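Local atomic coordinates of glycoside hydrolase (Streptococcus pneumoniae serotype 4, PDB entry 6ORH), a protein that probably releases terminal alpha-L-fucose from host glycans by hydrolysis, as a glycoside hydrolase family 29 enzyme with a catalytic barrel and a galactose-binding-like domain. Residues 380-394 and 408-420. The protein carries 2 engineered substitutions. Residues are numbered along the deposited sequence; the frame is centred on the assembly and turned at random.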
loop_
_atom_site.group_PDB
_atom_site.type_symbol
_atom_site.label_atom_id
_atom_site.label_comp_id
_atom_site.label_asym_id
_atom_site.label_seq_id
_atom_site.Cartn_x
_atom_site.Cartn_y
_atom_site.Cartn_z
ATOM N N GLU A 380 13.258 -9.778 -5.502
ATOM C CA GLU A 380 12.195 -10.712 -5.890
ATOM C C GLU A 380 12.327 -11.994 -5.066
ATOM O O GLU A 380 13.419 -12.560 -4.923
ATOM C CB GLU A 380 12.284 -11.022 -7.395
ATOM C CG GLU A 380 11.300 -12.136 -7.820
ATOM C CD GLU A 380 11.448 -12.527 -9.286
ATOM O OE1 GLU A 380 11.827 -11.662 -10.088
ATOM O OE2 GLU A 380 11.161 -13.703 -9.621
ATOM N N LEU A 381 11.201 -12.476 -4.501
ATOM C CA LEU A 381 11.143 -13.740 -3.782
ATOM C C LEU A 381 10.037 -14.568 -4.441
ATOM O O LEU A 381 9.032 -13.986 -4.882
ATOM C CB LEU A 381 10.747 -13.462 -2.322
ATOM C CG LEU A 381 11.617 -12.485 -1.521
ATOM C CD1 LEU A 381 11.035 -12.303 -0.116
ATOM C CD2 LEU A 381 13.054 -12.972 -1.435
ATOM N N ARG A 382 10.169 -15.893 -4.459
ATOM C CA ARG A 382 9.086 -16.751 -4.957
ATOM C C ARG A 382 8.905 -17.962 -4.047
ATOM O O ARG A 382 9.870 -18.625 -3.636
ATOM C CB ARG A 382 9.391 -17.310 -6.352
ATOM C CG ARG A 382 9.541 -16.244 -7.427
ATOM C CD ARG A 382 9.423 -16.899 -8.802
ATOM N NE ARG A 382 9.696 -15.951 -9.868
ATOM C CZ ARG A 382 9.431 -16.210 -11.151
ATOM N NH1 ARG A 382 8.879 -17.371 -11.473
ATOM N NH2 ARG A 382 9.704 -15.318 -12.087
ATOM N N GLU A 383 7.639 -18.280 -3.758
ATOM C CA GLU A 383 7.305 -19.504 -3.048
ATOM C C GLU A 383 7.176 -20.665 -4.021
ATOM O O GLU A 383 7.263 -20.478 -5.229
ATOM C CB GLU A 383 6.001 -19.381 -2.247
ATOM C CG GLU A 383 6.210 -18.641 -0.959
ATOM C CD GLU A 383 4.956 -18.554 -0.113
ATOM O OE1 GLU A 383 4.094 -17.696 -0.443
ATOM O OE2 GLU A 383 4.902 -19.251 0.921
ATOM N N ASP A 384 7.001 -21.875 -3.491
ATOM C CA ASP A 384 6.696 -22.993 -4.362
ATOM C C ASP A 384 5.230 -23.375 -4.190
ATOM O O ASP A 384 4.892 -24.148 -3.301
ATOM C CB ASP A 384 7.601 -24.204 -4.087
ATOM C CG ASP A 384 7.321 -25.404 -4.984
ATOM O OD1 ASP A 384 6.402 -25.347 -5.849
ATOM O OD2 ASP A 384 8.016 -26.423 -4.791
ATOM N N LEU A 385 4.369 -22.802 -5.021
ATOM C CA LEU A 385 2.947 -22.908 -4.720
ATOM C C LEU A 385 2.410 -24.301 -5.029
ATOM O O LEU A 385 1.278 -24.591 -4.659
ATOM C CB LEU A 385 2.150 -21.819 -5.456
ATOM C CG LEU A 385 2.400 -20.372 -5.039
ATOM C CD1 LEU A 385 1.364 -19.470 -5.696
ATOM C CD2 LEU A 385 2.411 -20.178 -3.517
ATOM N N LYS A 386 3.208 -25.177 -5.675
ATOM C CA LYS A 386 2.757 -26.560 -5.810
ATOM C C LYS A 386 2.617 -27.205 -4.436
ATOM O O LYS A 386 1.941 -28.227 -4.294
ATOM C CB LYS A 386 3.777 -27.380 -6.606
ATOM C CG LYS A 386 3.926 -26.900 -8.038
ATOM C CD LYS A 386 5.049 -27.575 -8.815
ATOM C CE LYS A 386 5.017 -27.130 -10.265
ATOM N NZ LYS A 386 5.583 -28.161 -11.169
ATOM N N LEU A 387 3.265 -26.626 -3.426
ATOM C CA LEU A 387 3.168 -27.130 -2.065
ATOM C C LEU A 387 2.324 -26.196 -1.181
ATOM O O LEU A 387 2.251 -26.357 0.044
ATOM C CB LEU A 387 4.586 -27.339 -1.515
ATOM C CG LEU A 387 5.255 -28.638 -1.969
ATOM C CD1 LEU A 387 6.769 -28.508 -1.975
ATOM C CD2 LEU A 387 4.813 -29.816 -1.104
ATOM N N GLY A 388 1.656 -25.224 -1.820
ATOM C CA GLY A 388 0.752 -24.322 -1.110
ATOM C C GLY A 388 1.413 -23.023 -0.633
ATOM O O GLY A 388 2.616 -22.959 -0.351
ATOM N N GLN A 389 0.607 -21.960 -0.530
ATOM C CA GLN A 389 1.109 -20.661 -0.089
ATOM C C GLN A 389 1.223 -20.641 1.437
ATOM O O GLN A 389 0.298 -21.087 2.147
ATOM C CB GLN A 389 0.096 -19.591 -0.537
ATOM C CG GLN A 389 0.580 -18.157 -0.317
ATOM C CD GLN A 389 -0.357 -17.096 -0.856
ATOM O OE1 GLN A 389 -1.404 -17.424 -1.421
ATOM N NE2 GLN A 389 0.031 -15.830 -0.701
ATOM N N ARG A 390 2.327 -20.089 1.968
ATOM C CA ARG A 390 2.613 -20.253 3.394
ATOM C C ARG A 390 3.022 -18.964 4.094
ATOM O O ARG A 390 2.563 -18.701 5.210
ATOM C CB ARG A 390 3.745 -21.288 3.580
ATOM C CG ARG A 390 3.425 -22.658 2.988
ATOM C CD ARG A 390 4.674 -23.561 2.868
ATOM N NE ARG A 390 4.228 -24.822 2.330
ATOM C CZ ARG A 390 4.475 -26.034 2.842
ATOM N NH1 ARG A 390 5.277 -26.177 3.894
ATOM N NH2 ARG A 390 3.949 -27.092 2.264
ATOM N N ILE A 391 3.895 -18.153 3.467
ATOM C CA ILE A 391 4.535 -17.052 4.180
ATOM C C ILE A 391 3.524 -15.947 4.454
ATOM O O ILE A 391 2.798 -15.568 3.542
ATOM C CB ILE A 391 5.754 -16.523 3.403
ATOM C CG1 ILE A 391 6.848 -17.592 3.439
ATOM C CG2 ILE A 391 6.249 -15.212 4.008
ATOM C CD1 ILE A 391 7.970 -17.353 2.416
ATOM N N ALA A 392 3.522 -15.439 5.686
ATOM C CA ALA A 392 2.591 -14.396 6.085
ATOM C C ALA A 392 3.291 -13.104 6.497
ATOM O O ALA A 392 2.626 -12.063 6.640
ATOM C CB ALA A 392 1.712 -14.928 7.211
ATOM N N ALA A 393 4.622 -13.147 6.742
ATOM C CA ALA A 393 5.340 -11.913 7.049
ATOM C C ALA A 393 6.828 -12.114 6.817
ATOM O O ALA A 393 7.369 -13.161 7.177
ATOM C CB ALA A 393 5.131 -11.484 8.490
ATOM N N PHE A 394 7.459 -11.097 6.235
ATOM C CA PHE A 394 8.908 -11.168 6.040
ATOM C C PHE A 394 9.464 -9.745 6.006
ATOM O O PHE A 394 8.733 -8.772 5.778
ATOM C CB PHE A 394 9.244 -11.961 4.763
ATOM C CG PHE A 394 8.905 -11.191 3.509
ATOM C CD1 PHE A 394 7.591 -11.181 3.041
ATOM C CD2 PHE A 394 9.838 -10.364 2.888
ATOM C CE1 PHE A 394 7.232 -10.373 1.968
ATOM C CE2 PHE A 394 9.481 -9.553 1.820
ATOM C CZ PHE A 394 8.179 -9.592 1.329
ATOM N N GLY A 408 13.035 -3.194 3.221
ATOM C CA GLY A 408 11.580 -3.132 3.129
ATOM C C GLY A 408 10.958 -4.321 3.868
ATOM O O GLY A 408 11.659 -5.174 4.422
ATOM N N SER A 409 9.618 -4.352 3.891
ATOM C CA SER A 409 8.938 -5.461 4.541
ATOM C C SER A 409 7.646 -5.744 3.791
ATOM O O SER A 409 7.165 -4.918 3.005
ATOM C CB SER A 409 8.630 -5.175 6.005
ATOM O OG SER A 409 7.669 -4.135 6.129
ATOM N N GLY A 410 7.069 -6.895 4.121
ATOM C CA GLY A 410 5.812 -7.282 3.500
ATOM C C GLY A 410 5.087 -8.346 4.304
ATOM O O GLY A 410 5.542 -8.803 5.366
ATOM N N HIS A 411 3.916 -8.718 3.790
ATOM C CA HIS A 411 3.178 -9.835 4.341
ATOM C C HIS A 411 3.474 -11.102 3.540
ATOM O O HIS A 411 4.326 -11.911 3.937
ATOM C CB HIS A 411 1.665 -9.515 4.332
ATOM C CG HIS A 411 1.262 -8.411 5.242
ATOM N ND1 HIS A 411 0.563 -8.640 6.415
ATOM C CD2 HIS A 411 1.413 -7.078 5.144
ATOM C CE1 HIS A 411 0.316 -7.479 7.000
ATOM N NE2 HIS A 411 0.830 -6.512 6.248
ATOM N N THR A 412 2.752 -11.290 2.422
ATOM C CA THR A 412 2.840 -12.503 1.619
ATOM C C THR A 412 3.970 -12.424 0.587
ATOM O O THR A 412 4.499 -11.351 0.256
ATOM C CB THR A 412 1.499 -12.766 0.906
ATOM O OG1 THR A 412 1.086 -11.516 0.319
ATOM C CG2 THR A 412 0.426 -13.232 1.872
ATOM N N VAL A 413 4.313 -13.607 0.080
ATOM C CA VAL A 413 5.203 -13.740 -1.060
ATOM C C VAL A 413 4.359 -14.238 -2.235
ATOM O O VAL A 413 4.184 -13.514 -3.219
ATOM C CB VAL A 413 6.382 -14.672 -0.695
ATOM C CG1 VAL A 413 7.214 -15.005 -1.941
ATOM C CG2 VAL A 413 7.306 -14.014 0.345
ATOM N N GLY A 414 3.846 -15.470 -2.151
ATOM C CA GLY A 414 3.027 -16.017 -3.224
ATOM C C GLY A 414 3.880 -16.534 -4.392
ATOM O O GLY A 414 5.053 -16.898 -4.209
ATOM N N TYR A 415 3.304 -16.518 -5.601
ATOM C CA TYR A 415 4.011 -17.015 -6.765
ATOM C C TYR A 415 5.286 -16.199 -7.007
ATOM O O TYR A 415 6.339 -16.724 -7.399
ATOM C CB TYR A 415 3.119 -16.891 -8.003
ATOM C CG TYR A 415 3.708 -17.610 -9.187
ATOM C CD1 TYR A 415 3.497 -18.971 -9.346
ATOM C CD2 TYR A 415 4.478 -16.914 -10.105
ATOM C CE1 TYR A 415 4.074 -19.650 -10.411
ATOM C CE2 TYR A 415 5.065 -17.577 -11.174
ATOM C CZ TYR A 415 4.862 -18.947 -11.303
ATOM O OH TYR A 415 5.357 -19.648 -12.369
ATOM N N LYS A 416 5.154 -14.886 -6.821
ATOM C CA LYS A 416 6.251 -13.972 -7.076
ATOM C C LYS A 416 5.945 -12.660 -6.376
ATOM O O LYS A 416 4.868 -12.096 -6.546
ATOM C CB LYS A 416 6.338 -13.713 -8.583
ATOM C CG LYS A 416 7.260 -12.575 -9.009
ATOM C CD LYS A 416 7.410 -12.591 -10.538
ATOM C CE LYS A 416 8.112 -11.369 -11.096
ATOM N NZ LYS A 416 8.279 -11.498 -12.571
ATOM N N ARG A 417 6.924 -12.159 -5.605
ATOM C CA ARG A 417 6.776 -10.890 -4.914
ATOM C C ARG A 417 7.974 -10.027 -5.300
ATOM O O ARG A 417 9.122 -10.465 -5.152
ATOM C CB ARG A 417 6.800 -11.125 -3.389
ATOM C CG ARG A 417 6.701 -9.874 -2.523
ATOM C CD ARG A 417 5.319 -9.233 -2.654
ATOM N NE ARG A 417 5.230 -7.885 -2.093
ATOM C CZ ARG A 417 4.704 -7.582 -0.918
ATOM N NH1 ARG A 417 4.322 -8.526 -0.051
ATOM N NH2 ARG A 417 4.613 -6.301 -0.586
ATOM N N LEU A 418 7.681 -8.842 -5.821
ATOM C CA LEU A 418 8.704 -7.823 -6.028
ATOM C C LEU A 418 8.549 -6.854 -4.871
ATOM O O LEU A 418 7.429 -6.522 -4.455
ATOM C CB LEU A 418 8.502 -7.131 -7.380
ATOM C CG LEU A 418 8.597 -8.065 -8.579
ATOM C CD1 LEU A 418 8.199 -7.329 -9.870
ATOM C CD2 LEU A 418 10.004 -8.642 -8.708
ATOM N N LEU A 419 9.667 -6.545 -4.230
ATOM C CA LEU A 419 9.605 -5.506 -3.225
ATOM C C LEU A 419 10.665 -4.432 -3.497
ATOM O O LEU A 419 11.846 -4.755 -3.557
ATOM C CB LEU A 419 9.839 -6.185 -1.874
ATOM C CG LEU A 419 9.800 -5.241 -0.679
ATOM C CD1 LEU A 419 8.367 -4.745 -0.435
ATOM C CD2 LEU A 419 10.315 -5.998 0.541
ATOM N N ARG A 420 10.219 -3.184 -3.672
ATOM C CA ARG A 420 11.125 -2.082 -3.966
ATOM C C ARG A 420 11.574 -1.432 -2.669
ATOM O O ARG A 420 10.866 -1.448 -1.656
ATOM C CB ARG A 420 10.441 -1.031 -4.838
ATOM C CG ARG A 420 10.269 -1.506 -6.274
ATOM C CD ARG A 420 9.506 -0.488 -7.099
ATOM N NE ARG A 420 8.139 -0.329 -6.632
ATOM C CZ ARG A 420 7.280 0.595 -7.070
ATOM N NH1 ARG A 420 7.637 1.454 -8.014
ATOM N NH2 ARG A 420 6.046 0.626 -6.611
HETATM O O HOH W 1 10.927 -12.549 -12.446
HETATM O O HOH W 2 7.405 -18.469 -13.869
HETATM O O HOH W 3 2.619 -15.888 0.866
HETATM O O HOH W 4 6.531 -19.459 -7.657
HETATM O O HOH W 5 0.061 -11.327 7.022
#
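L381 pairs with R417, and F394 with G410, in two antiparallel hydrogen-bonded pairs, one in each sheet of the F5/8 type C beta-sandwich, with strand axes 4.9 Å and 5.8 Å apart. The two connections between these sheets, 383-390 and 411-416, meet at the end of the sandwich and illustrate how a buried carboxylate can organise backbone. E383 accepts G414 N through the anti lone pair of OE1 (2.8 Å), while R390 N and I391 N reach OE2 from opposite faces of the carboxylate plane. One water, gripped by four bonds, donates to E383 OE1 and I391 O and accepts from V413 N and Q389 NE2; the Q389 amide also bonds to L223 and Q225.

Beside this carboxylate and its water, V413 plugs the core. Its CG1 stands anti to the backbone N (chi1 171°) and meets L381 CB, whereas CG2 packs against I391 CD1 and, at 3.9 Å, F394 CD1. The F394 ring lies over G410, whose N is above one face, and its CZ sits over a face of the R417 guanidinium.

On the other side of the strand pair, R382 runs alongside K416, and its NE donates to E380 OE2 in a salt bridge. K416 NZ, itself paired with E22, shares a water with E380 OE1 and R382 NH2, which probably eases the like charges. Back on the L381 face, R417 bends at chi2 (68°), so that NH1, which also pairs with D221, reaches T412 O in the carbonyl plane at 2.8 Å.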